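Local coordinates for iron dependent repressor (Sulfolobus solfataricus, PDB 2X4H), which probably acts as a metal-dependent DNA-binding transcription regulator of the DtxR/MntR family, and binds zinc, at the interface of chains A and B. Sequence-based numbering; all coordinates share one arbitrary frame. Chains: chain A/B, Hypothetical protein SSO2273.

The interface of chains A and B. Residues chain A 15, 50-51, 54, 58; chain B 15, 50-51, 54, 58.
Two winged helix-turn-helix domains of the DtxR/MntR family meet here two-fold symmetrically through their recognition helices, residues 45-57. This face would normally be expected to meet DNA, so the pairing may be zinc-mediated crystal packing rather than the functional dimer. At the tight centre A:His54 and B:His54 stack with centroids 4.3 Å apart and planes 12° from parallel. Each CB also lies over the middle of the opposite imidazole, B:His54 CB being 3.9 Å from the A:His54 ring centroid. With CG anti to the carbonyl carbon (chi1 near -70°) and the ring turned at chi2 near -57°, the NE2 tips point in roughly opposite directions. Each meets A:Glu15 or B:Glu15 of the other chain tip to tip: the carboxylate oxygen A:Glu15 OE1 lies in the ring plane, 2.9 Å from B:His54 NE2, its carboxylate turned out of that plane. A:Glu50 crosses B:Glu51, and A:Glu51 crosses B:Glu50, at about a right angle, all bent at chi2; A:Glu51 CD packs 3.4 Å from B:Glu50 CG. The crowding, with B:Glu50 OE1 3.0 Å from A:Glu15 OE1, suits shared zinc coordination: A:Glu15, A:Glu50, A:Glu51, A:His54 and their B twins bind zinc, which probably offsets the repulsion. The rim is looser, A:Lys58 CD lying 4.3 Å from B:His54 CE1. A:Lys58 NZ instead hydrogen-bonds A:Glu15 OE2 at 2.8 Å through its syn lone pair, also a salt bridge; B:Lys58 NZ bonds both B:Glu15 oxygens, probably steadying the carboxylate beside A:His54.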
# COMPACT_ATOMS: atom_id res chain seq x y z
N GLU A 15 0.50 10.03 2.91
CA GLU A 15 1.51 9.81 1.88
C GLU A 15 2.10 11.14 1.36
O GLU A 15 3.32 11.27 1.18
CB GLU A 15 0.93 8.94 0.76
CG GLU A 15 0.71 7.46 1.21
CD GLU A 15 0.02 6.56 0.18
OE1 GLU A 15 0.11 5.30 0.29
OE2 GLU A 15 -0.61 7.10 -0.74
N GLU A 50 8.19 0.63 6.61
CA GLU A 50 7.02 -0.04 6.02
C GLU A 50 6.29 0.84 5.00
O GLU A 50 6.10 0.42 3.85
CB GLU A 50 6.08 -0.52 7.14
CG GLU A 50 4.74 -1.09 6.72
CD GLU A 50 4.80 -2.38 5.89
OE1 GLU A 50 3.79 -2.62 5.19
OE2 GLU A 50 5.80 -3.15 5.97
N GLU A 51 5.92 2.07 5.35
CA GLU A 51 5.18 2.93 4.39
C GLU A 51 6.02 3.18 3.12
O GLU A 51 5.52 3.11 1.99
CB GLU A 51 4.70 4.24 5.05
CG GLU A 51 3.88 5.22 4.13
CD GLU A 51 2.56 4.65 3.69
OE1 GLU A 51 2.17 3.57 4.18
OE2 GLU A 51 1.89 5.24 2.83
N HIS A 54 5.56 0.59 0.56
CA HIS A 54 4.29 0.79 -0.17
C HIS A 54 4.38 1.93 -1.16
O HIS A 54 3.83 1.85 -2.24
CB HIS A 54 3.11 0.97 0.78
CG HIS A 54 2.73 -0.30 1.47
ND1 HIS A 54 2.37 -1.42 0.76
CD2 HIS A 54 2.71 -0.64 2.77
CE1 HIS A 54 2.13 -2.41 1.60
NE2 HIS A 54 2.34 -1.97 2.83
N LYS A 58 4.01 1.62 -5.41
CA LYS A 58 3.16 2.56 -6.17
C LYS A 58 3.93 3.40 -7.18
O LYS A 58 3.36 4.29 -7.81
CB LYS A 58 2.39 3.47 -5.22
CG LYS A 58 1.32 2.78 -4.42
CD LYS A 58 0.75 3.66 -3.26
CE LYS A 58 -0.11 4.79 -3.76
NZ LYS A 58 -1.11 5.25 -2.74
N GLU B 15 4.08 -6.16 8.66
CA GLU B 15 2.69 -6.52 8.39
C GLU B 15 2.27 -7.73 9.20
O GLU B 15 1.17 -7.76 9.79
CB GLU B 15 2.48 -6.79 6.90
CG GLU B 15 2.37 -5.52 6.04
CD GLU B 15 2.43 -5.79 4.55
OE1 GLU B 15 2.86 -6.88 4.16
OE2 GLU B 15 2.06 -4.93 3.73
N GLU B 50 -2.90 4.36 8.18
CA GLU B 50 -2.31 4.30 6.84
C GLU B 50 -1.99 2.85 6.49
O GLU B 50 -2.38 2.38 5.43
CB GLU B 50 -1.05 5.18 6.78
CG GLU B 50 -0.26 5.14 5.48
CD GLU B 50 -0.96 5.73 4.27
OE1 GLU B 50 -0.63 5.28 3.16
OE2 GLU B 50 -1.80 6.63 4.40
N GLU B 51 -1.32 2.14 7.40
CA GLU B 51 -0.91 0.76 7.10
C GLU B 51 -2.14 -0.11 6.95
O GLU B 51 -2.24 -0.88 6.00
CB GLU B 51 0.06 0.20 8.14
CG GLU B 51 0.61 -1.24 7.84
CD GLU B 51 1.37 -1.33 6.53
OE1 GLU B 51 1.63 -0.29 5.92
OE2 GLU B 51 1.72 -2.43 6.07
N HIS B 54 -3.52 -0.02 3.41
CA HIS B 54 -2.72 -0.91 2.56
C HIS B 54 -2.98 -2.40 2.75
O HIS B 54 -2.98 -3.16 1.78
CB HIS B 54 -1.23 -0.60 2.70
CG HIS B 54 -0.85 0.71 2.09
ND1 HIS B 54 -1.09 1.00 0.77
CD2 HIS B 54 -0.26 1.81 2.62
CE1 HIS B 54 -0.66 2.22 0.50
NE2 HIS B 54 -0.16 2.74 1.60
N LYS B 58 -4.56 -5.19 0.04
CA LYS B 58 -4.03 -6.55 -0.19
C LYS B 58 -5.04 -7.65 0.13
O LYS B 58 -4.75 -8.82 -0.09
CB LYS B 58 -2.74 -6.79 0.61
CG LYS B 58 -1.56 -5.99 0.10
CD LYS B 58 -0.42 -5.87 1.12
CE LYS B 58 0.50 -7.10 1.12
NZ LYS B 58 1.88 -6.82 1.62